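Local coordinates for protein starch synthase I (PDB 4HLN) that is a barley starch synthase of the group 1 glycosyltransferase family, an enzyme built from two Rossmann-like domains, at residues R430-P435 with R498-F503; E438-I443 with D469-M474. All coordinates share one frame; numbering follows the deposited sequence.

Interaction 1 of 2, residues R430-P435 with R498-F503; sequences RELGLP and RGWVGF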
ATOM      1  N   ARG A 430      -5.690 -17.942  28.578  1.00 40.30           N
ATOM      2  CA  ARG A 430      -4.854 -18.791  29.409  1.00 42.11           C
ATOM      3  C   ARG A 430      -3.366 -18.552  29.154  1.00 50.96           C
ATOM      4  O   ARG A 430      -2.593 -18.335  30.086  1.00 62.01           O
ATOM      5  CB  ARG A 430      -5.237 -20.263  29.246  1.00 45.09           C
ATOM      6  CG  ARG A 430      -6.620 -20.592  29.828  1.00 40.06           C
ATOM      7  CD  ARG A 430      -6.841 -22.097  29.962  1.00 36.25           C
ATOM      8  NE  ARG A 430      -8.073 -22.517  29.295  1.00 58.64           N
ATOM      9  CZ  ARG A 430      -9.232 -22.723  29.911  1.00 55.71           C
ATOM     10  NH1 ARG A 430      -9.327 -22.555  31.213  1.00 50.26           N
ATOM     11  NH2 ARG A 430     -10.296 -23.098  29.222  1.00 62.97           N
ATOM     12  N   GLU A 431      -2.969 -18.564  27.891  1.00 50.99           N
ATOM     13  CA  GLU A 431      -1.587 -18.296  27.524  1.00 53.35           C
ATOM     14  C   GLU A 431      -1.080 -16.934  28.045  1.00 60.90           C
ATOM     15  O   GLU A 431       0.099 -16.777  28.356  1.00 61.49           O
ATOM     16  CB  GLU A 431      -1.467 -18.346  26.013  1.00 51.88           C
ATOM     17  CG  GLU A 431      -0.064 -18.470  25.474  1.00 60.61           C
ATOM     18  CD  GLU A 431      -0.044 -18.523  23.943  1.00 71.05           C
ATOM     19  OE1 GLU A 431      -1.138 -18.644  23.330  1.00 76.09           O
ATOM     20  OE2 GLU A 431       1.059 -18.445  23.352  1.00 60.74           O
ATOM     21  N   LEU A 432      -1.971 -15.954  28.138  1.00 58.78           N
ATOM     22  CA  LEU A 432      -1.570 -14.606  28.528  1.00 57.83           C
ATOM     23  C   LEU A 432      -1.750 -14.361  30.023  1.00 63.13           C
ATOM     24  O   LEU A 432      -1.278 -13.356  30.558  1.00 63.52           O
ATOM     25  CB  LEU A 432      -2.347 -13.555  27.732  1.00 46.96           C
ATOM     26  CG  LEU A 432      -2.169 -13.632  26.218  1.00 55.82           C
ATOM     27  CD1 LEU A 432      -3.164 -12.767  25.484  1.00 48.63           C
ATOM     28  CD2 LEU A 432      -0.763 -13.254  25.831  1.00 61.78           C
ATOM     29  N   GLY A 433      -2.440 -15.278  30.692  1.00 48.27           N
ATOM     30  CA  GLY A 433      -2.638 -15.171  32.122  1.00 33.02           C
ATOM     31  C   GLY A 433      -3.832 -14.304  32.475  1.00 50.71           C
ATOM     32  O   GLY A 433      -3.964 -13.806  33.598  1.00 53.55           O
ATOM     33  N   LEU A 434      -4.713 -14.112  31.506  1.00 51.23           N
ATOM     34  CA  LEU A 434      -5.902 -13.324  31.741  1.00 43.52           C
ATOM     35  C   LEU A 434      -7.014 -14.161  32.341  1.00 58.18           C
ATOM     36  O   LEU A 434      -7.097 -15.376  32.113  1.00 62.99           O
ATOM     37  CB  LEU A 434      -6.378 -12.705  30.440  1.00 47.26           C
ATOM     38  CG  LEU A 434      -5.447 -11.631  29.882  1.00 56.09           C
ATOM     39  CD1 LEU A 434      -5.842 -11.308  28.451  1.00 46.26           C
ATOM     40  CD2 LEU A 434      -5.490 -10.386  30.771  1.00 57.90           C
ATOM     41  N   PRO A 435      -7.869 -13.510  33.133  1.00 58.58           N
ATOM     42  CA  PRO A 435      -9.102 -14.155  33.580  1.00 53.25           C
ATOM     43  C   PRO A 435      -9.880 -14.763  32.395  1.00 59.50           C
ATOM     44  O   PRO A 435     -10.257 -14.064  31.436  1.00 49.00           O
ATOM     45  CB  PRO A 435      -9.881 -13.009  34.240  1.00 51.78           C
ATOM     46  CG  PRO A 435      -9.091 -11.722  33.930  1.00 50.57           C
ATOM     47  CD  PRO A 435      -7.688 -12.176  33.734  1.00 55.97           C
ATOM     48  N   ARG A 498      -2.276  -6.807  28.799  1.00 44.97           N
ATOM     49  CA  ARG A 498      -1.080  -7.605  28.561  1.00 49.52           C
ATOM     50  C   ARG A 498      -0.246  -7.046  27.408  1.00 54.18           C
ATOM     51  O   ARG A 498      -0.775  -6.698  26.350  1.00 51.23           O
ATOM     52  CB  ARG A 498      -1.453  -9.059  28.263  1.00 51.59           C
ATOM     53  CG  ARG A 498      -2.146  -9.783  29.413  1.00 54.35           C
ATOM     54  CD  ARG A 498      -1.221 -10.012  30.602  1.00 56.13           C
ATOM     55  NE  ARG A 498      -1.896 -10.787  31.639  1.00 66.24           N
ATOM     56  CZ  ARG A 498      -2.573 -10.260  32.652  1.00 67.92           C
ATOM     57  NH1 ARG A 498      -2.665  -8.942  32.794  1.00 61.19           N
ATOM     58  NH2 ARG A 498      -3.159 -11.057  33.532  1.00 75.57           N
ATOM     59  N   GLY A 499       1.061  -6.965  27.627  1.00 55.66           N
ATOM     60  CA  GLY A 499       1.987  -6.489  26.622  1.00 49.03           C
ATOM     61  C   GLY A 499       3.032  -7.544  26.321  1.00 61.84           C
ATOM     62  O   GLY A 499       3.886  -7.862  27.161  1.00 65.65           O
ATOM     63  N   TRP A 500       2.954  -8.093  25.116  1.00 56.37           N
ATOM     64  CA  TRP A 500       3.866  -9.134  24.681  1.00 55.90           C
ATOM     65  C   TRP A 500       4.950  -8.459  23.870  1.00 58.27           C
ATOM     66  O   TRP A 500       4.735  -8.093  22.708  1.00 59.08           O
ATOM     67  CB  TRP A 500       3.120 -10.146  23.810  1.00 59.61           C
ATOM     68  CG  TRP A 500       3.758 -11.516  23.706  1.00 58.71           C
ATOM     69  CD1 TRP A 500       3.320 -12.662  24.305  1.00 44.85           C
ATOM     70  CD2 TRP A 500       4.922 -11.885  22.937  1.00 67.41           C
ATOM     71  NE1 TRP A 500       4.144 -13.716  23.973  1.00 55.25           N
ATOM     72  CE2 TRP A 500       5.132 -13.270  23.133  1.00 66.18           C
ATOM     73  CE3 TRP A 500       5.809 -11.180  22.110  1.00 70.51           C
ATOM     74  CZ2 TRP A 500       6.192 -13.967  22.533  1.00 62.69           C
ATOM     75  CZ3 TRP A 500       6.862 -11.873  21.509  1.00 74.84           C
ATOM     76  CH2 TRP A 500       7.043 -13.252  21.726  1.00 71.64           C
ATOM     77  N   VAL A 501       6.111  -8.284  24.494  1.00 53.79           N
ATOM     78  CA  VAL A 501       7.213  -7.589  23.857  1.00 54.23           C
ATOM     79  C   VAL A 501       8.143  -8.516  23.094  1.00 58.06           C
ATOM     80  O   VAL A 501       8.782  -9.405  23.663  1.00 67.79           O
ATOM     81  CB  VAL A 501       8.034  -6.796  24.859  1.00 60.79           C
ATOM     82  CG1 VAL A 501       9.212  -6.158  24.154  1.00 62.73           C
ATOM     83  CG2 VAL A 501       7.163  -5.737  25.522  1.00 61.23           C
ATOM     84  N   GLY A 502       8.222  -8.271  21.797  1.00 54.18           N
ATOM     85  CA  GLY A 502       9.025  -9.063  20.892  1.00 56.28           C
ATOM     86  C   GLY A 502       8.182  -9.290  19.660  1.00 60.78           C
ATOM     87  O   GLY A 502       7.137  -8.654  19.487  1.00 60.69           O
ATOM     88  N   PHE A 503       8.628 -10.178  18.789  1.00 59.36           N
ATOM     89  CA  PHE A 503       7.690 -10.699  17.826  1.00 69.50           C
ATOM     90  C   PHE A 503       7.604 -12.213  17.831  1.00 66.94           C
ATOM     91  O   PHE A 503       8.422 -12.899  18.437  1.00 69.06           O
ATOM     92  CB  PHE A 503       7.888 -10.144  16.420  1.00 86.75           C
ATOM     93  CG  PHE A 503       6.587  -9.989  15.676  1.00113.46           C
ATOM     94  CD1 PHE A 503       5.686  -8.981  16.034  1.00121.28           C
ATOM     95  CD2 PHE A 503       6.233 -10.871  14.659  1.00109.49           C
ATOM     96  CE1 PHE A 503       4.472  -8.837  15.373  1.00115.17           C
ATOM     97  CE2 PHE A 503       5.019 -10.733  13.994  1.00105.41           C
ATOM     98  CZ  PHE A 503       4.139  -9.714  14.352  1.00107.43           C
TER

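Interaction 2 of 2, residues E438-I443 with D469-M474; sequences EDVPLI and DVQFVM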
ATOM      1  N   GLU A 438     -15.571 -15.632  28.990  1.00 60.48           N
ATOM      2  CA  GLU A 438     -16.086 -15.657  27.628  1.00 59.17           C
ATOM      3  C   GLU A 438     -16.752 -14.319  27.256  1.00 66.16           C
ATOM      4  O   GLU A 438     -16.757 -13.899  26.103  1.00 65.40           O
ATOM      5  CB  GLU A 438     -17.069 -16.832  27.488  1.00 58.38           C
ATOM      6  CG  GLU A 438     -17.830 -16.885  26.164  1.00 90.05           C
ATOM      7  CD  GLU A 438     -19.032 -15.944  26.129  1.00111.56           C
ATOM      8  OE1 GLU A 438     -19.674 -15.754  27.191  1.00122.67           O
ATOM      9  OE2 GLU A 438     -19.328 -15.392  25.040  1.00104.21           O
ATOM     10  N   ASP A 439     -17.287 -13.644  28.264  1.00 69.85           N
ATOM     11  CA  ASP A 439     -18.211 -12.536  28.083  1.00 65.53           C
ATOM     12  C   ASP A 439     -17.508 -11.188  27.932  1.00 70.07           C
ATOM     13  O   ASP A 439     -18.070 -10.238  27.376  1.00 67.94           O
ATOM     14  CB  ASP A 439     -19.161 -12.495  29.287  1.00 76.73           C
ATOM     15  CG  ASP A 439     -18.449 -12.805  30.617  1.00 80.94           C
ATOM     16  OD1 ASP A 439     -18.284 -14.000  30.973  1.00 78.00           O
ATOM     17  OD2 ASP A 439     -18.061 -11.844  31.310  1.00 79.81           O
ATOM     18  N   VAL A 440     -16.285 -11.109  28.445  1.00 66.32           N
ATOM     19  CA  VAL A 440     -15.496  -9.885  28.400  1.00 70.42           C
ATOM     20  C   VAL A 440     -14.961  -9.653  26.977  1.00 73.52           C
ATOM     21  O   VAL A 440     -14.547 -10.598  26.305  1.00 69.95           O
ATOM     22  CB  VAL A 440     -14.319  -9.972  29.403  1.00 69.71           C
ATOM     23  CG1 VAL A 440     -13.330 -11.039  28.959  1.00 79.83           C
ATOM     24  CG2 VAL A 440     -13.618  -8.645  29.539  1.00 63.30           C
ATOM     25  N   PRO A 441     -14.991  -8.393  26.503  1.00 72.65           N
ATOM     26  CA  PRO A 441     -14.426  -8.031  25.197  1.00 63.46           C
ATOM     27  C   PRO A 441     -12.907  -8.087  25.227  1.00 64.81           C
ATOM     28  O   PRO A 441     -12.281  -7.430  26.063  1.00 67.84           O
ATOM     29  CB  PRO A 441     -14.867  -6.576  25.015  1.00 63.07           C
ATOM     30  CG  PRO A 441     -15.981  -6.377  25.987  1.00 67.38           C
ATOM     31  CD  PRO A 441     -15.652  -7.246  27.143  1.00 69.32           C
ATOM     32  N   LEU A 442     -12.322  -8.866  24.325  1.00 58.07           N
ATOM     33  CA  LEU A 442     -10.877  -8.981  24.242  1.00 49.84           C
ATOM     34  C   LEU A 442     -10.371  -8.283  22.988  1.00 55.64           C
ATOM     35  O   LEU A 442     -10.819  -8.567  21.876  1.00 65.10           O
ATOM     36  CB  LEU A 442     -10.459 -10.446  24.258  1.00 50.76           C
ATOM     37  CG  LEU A 442      -8.976 -10.743  24.015  1.00 54.51           C
ATOM     38  CD1 LEU A 442      -8.068  -9.870  24.862  1.00 50.72           C
ATOM     39  CD2 LEU A 442      -8.695 -12.213  24.275  1.00 55.57           C
ATOM     40  N   ILE A 443      -9.437  -7.361  23.181  1.00 53.62           N
ATOM     41  CA  ILE A 443      -8.986  -6.484  22.118  1.00 51.54           C
ATOM     42  C   ILE A 443      -7.500  -6.622  21.874  1.00 61.38           C
ATOM     43  O   ILE A 443      -6.708  -6.679  22.821  1.00 62.85           O
ATOM     44  CB  ILE A 443      -9.265  -5.037  22.472  1.00 53.46           C
ATOM     45  CG1 ILE A 443     -10.768  -4.818  22.570  1.00 58.34           C
ATOM     46  CG2 ILE A 443      -8.676  -4.116  21.427  1.00 53.37           C
ATOM     47  CD1 ILE A 443     -11.138  -3.575  23.315  1.00 56.96           C
ATOM     48  N   ASP A 469     -14.920  -2.709  31.516  1.00 77.50           N
ATOM     49  CA  ASP A 469     -14.615  -4.123  31.688  1.00 75.34           C
ATOM     50  C   ASP A 469     -14.206  -4.722  30.354  1.00 72.60           C
ATOM     51  O   ASP A 469     -15.053  -5.170  29.578  1.00 66.62           O
ATOM     52  CB  ASP A 469     -15.800  -4.895  32.263  1.00 69.21           C
ATOM     53  CG  ASP A 469     -15.451  -6.344  32.569  1.00 76.18           C
ATOM     54  OD1 ASP A 469     -14.237  -6.652  32.652  1.00 76.56           O
ATOM     55  OD2 ASP A 469     -16.381  -7.171  32.729  1.00 71.09           O
ATOM     56  N   VAL A 470     -12.902  -4.708  30.095  1.00 64.69           N
ATOM     57  CA  VAL A 470     -12.345  -5.246  28.865  1.00 65.19           C
ATOM     58  C   VAL A 470     -10.953  -5.777  29.132  1.00 65.18           C
ATOM     59  O   VAL A 470     -10.311  -5.423  30.130  1.00 61.53           O
ATOM     60  CB  VAL A 470     -12.222  -4.176  27.754  1.00 58.41           C
ATOM     61  CG1 VAL A 470     -13.566  -3.569  27.442  1.00 61.17           C
ATOM     62  CG2 VAL A 470     -11.225  -3.099  28.153  1.00 46.06           C
ATOM     63  N   GLN A 471     -10.489  -6.630  28.228  1.00 56.02           N
ATOM     64  CA  GLN A 471      -9.102  -7.057  28.236  1.00 51.43           C
ATOM     65  C   GLN A 471      -8.428  -6.551  26.954  1.00 54.76           C
ATOM     66  O   GLN A 471      -9.063  -6.402  25.912  1.00 54.40           O
ATOM     67  CB  GLN A 471      -9.007  -8.574  28.357  1.00 48.77           C
ATOM     68  CG  GLN A 471     -10.030  -9.166  29.312  1.00 47.44           C
ATOM     69  CD  GLN A 471      -9.854 -10.652  29.490  1.00 58.44           C
ATOM     70  OE1 GLN A 471      -9.569 -11.377  28.530  1.00 61.67           O
ATOM     71  NE2 GLN A 471     -10.004 -11.120  30.725  1.00 65.23           N
ATOM     72  N   PHE A 472      -7.140  -6.267  27.043  1.00 54.68           N
ATOM     73  CA  PHE A 472      -6.435  -5.667  25.933  1.00 55.04           C
ATOM     74  C   PHE A 472      -5.030  -6.225  25.853  1.00 55.35           C
ATOM     75  O   PHE A 472      -4.232  -6.066  26.766  1.00 61.16           O
ATOM     76  CB  PHE A 472      -6.374  -4.151  26.096  1.00 52.14           C
ATOM     77  CG  PHE A 472      -5.634  -3.472  24.999  1.00 64.94           C
ATOM     78  CD1 PHE A 472      -6.310  -2.936  23.917  1.00 69.55           C
ATOM     79  CD2 PHE A 472      -4.254  -3.391  25.025  1.00 74.26           C
ATOM     80  CE1 PHE A 472      -5.622  -2.315  22.883  1.00 61.18           C
ATOM     81  CE2 PHE A 472      -3.562  -2.772  23.992  1.00 72.63           C
ATOM     82  CZ  PHE A 472      -4.250  -2.236  22.923  1.00 63.13           C
ATOM     83  N   VAL A 473      -4.722  -6.884  24.753  1.00 54.34           N
ATOM     84  CA  VAL A 473      -3.379  -7.390  24.574  1.00 57.15           C
ATOM     85  C   VAL A 473      -2.766  -6.749  23.348  1.00 59.63           C
ATOM     86  O   VAL A 473      -3.387  -6.675  22.285  1.00 62.34           O
ATOM     87  CB  VAL A 473      -3.351  -8.919  24.416  1.00 53.86           C
ATOM     88  CG1 VAL A 473      -4.362  -9.376  23.354  1.00 38.47           C
ATOM     89  CG2 VAL A 473      -1.943  -9.383  24.061  1.00 49.07           C
ATOM     90  N   MET A 474      -1.549  -6.257  23.493  1.00 54.60           N
ATOM     91  CA  MET A 474      -0.851  -5.805  22.318  1.00 62.23           C
ATOM     92  C   MET A 474       0.468  -6.547  22.228  1.00 53.86           C
ATOM     93  O   MET A 474       1.110  -6.821  23.235  1.00 51.01           O
ATOM     94  CB  MET A 474      -0.690  -4.280  22.303  1.00 62.71           C
ATOM     95  CG  MET A 474       0.186  -3.719  23.391  1.00 71.16           C
ATOM     96  SD  MET A 474       0.055  -1.921  23.497  1.00117.05           S
ATOM     97  CE  MET A 474       0.709  -1.403  21.914  1.00 52.16           C
TER

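Interaction 1 of 2, residues R430-P435 with R498-F503
Arg498, on strand 497-501, uses its guanidinium to grip two successive backbone carbonyls where helix 419-432 ends. Arg498 NE donates to Leu432 O at 2.9 Å, and Arg498 NH2 donates to Gly433 O, also at 2.9 Å. Both acceptors sit at the edge of the guanidinium and close to its plane, so the pair of bonds fixes the rotation of the group. The carbonyls are used differently: NE is only moderately tilted from the plane of the Leu432 carbonyl, whereas NH2 stands above that of Gly433. Arg498 NH1 is hydrogen-bonded to Lys494 O, and the partly negative end of the helix probably favours the positive charge. No other residue type offers three nitrogen donors on so long an arm.

Gly433 turns the chain out of the helix at this point, which may help to present the two carbonyls to the arginine. Its positive phi (85°) closes a Schellman motif, with Gly433 N bonded back to Arg430 O at 3.1 Å; glycine suits the position because a CB would jam against the preceding carbonyl oxygen.

Leu434 then covers one guanidinium face, its CD2 lying over the centre of the group at 3.5 Å from Arg498 CZ. Leu434 and Arg498 lie alongside, pointing opposite ways, and a bend in the arginine chain (chi2 -68°) accompanies the packing of Arg498 CG against Leu434 CG at 3.8 Å. Beside this, Leu432 CB meets Arg498 CG at 4.1 Å. Farther out, Leu432 CD2 approaches the edge of the Trp500 ring at CD1, 4.4 Å away, a lighter apolar contact. Leu432 also touches Val473 of strand 471-476. A Schellman-terminated helix is thus packed against an outermost strand of the parallel sheet in a Rossmann-like domain, as expected in a GT-B glycosyltransferase.

Interaction 2 of 2, residues E438-I443 with D469-M474
Ile443 and Gln471 share the tightly packed part, where three backbone hydrogen bonds zip two parallel strands together. Gln471 N donates to Pro441 O at 2.9 Å, almost straight (172° at the hydrogen); Ile443 N returns a bond to Gln471 O, and Val473 N reaches Ile443 O at 2.8 Å. Pro441 has no N-H, so the ladder stops here: its CD rests 3.3 Å from Asp469 O, while its carbonyl still accepts the first bond. On one face of the sheet Ile443 CG2 lies against Phe472 CD1 at 3.6 Å, meeting the ring obliquely; Phe472 CG, anti to its own backbone N (chi1 179°), carries the ring to that methyl. On the other face Leu442 CD1 lies 4.0 Å from Val473 CG1 and also rests on Gln471 CB, with Leu428 of helix 419-432 against Leu442.

These strands, 442-446 and 471-476, are joined through helix 455-466 as a beta-alpha-beta crossover, the repeating step of a Rossmann-like sheet.

Toward the strand starts the fit becomes more mixed. Val440 lies across the Gln471 chain, nearly perpendicular to it, and sets CG1 against the amide carbon CD at 3.5 Å. The buried amide is satisfied at both ends, OE1 by Gln429 and NE2 by Pro435 O, which suits glutamine here. Pro441 CG meets Val470 CG1 at 4.0 Å, with Ile587 of helix 576-592 against both residues. On the solvent side, Asp469 OD1 merely brushes Val440 CG2 at 3.7 Å; the like-charged carboxylates of Asp469 and Asp439 may disfavour each other slightly, but Arg437 forms salt bridges with both.

Interaction 2 is nested within the chain loop closed by interaction 1, and both reach one parallel sheet. Strand 471-476 separates strand 442-446 from the outermost strand 497-501; the two contacts join directly where Arg498 N probably hydrogen-bonds to Phe472 O at 2.9 Å. Helix 419-432 serves both: its end meets the outer strand in interaction 1, while its earlier turns cover Leu442 in interaction 2. Their chemistry follows their place. Inside the sheet, interaction 2 is buried, built on main-chain bonds and mostly apolar side chains, with the buried amide of Gln471 as the polar exception. Interaction 1, partly buried at the sheet margin, buries about half as much surface and relies on one charged side chain binding backbone carbonyls.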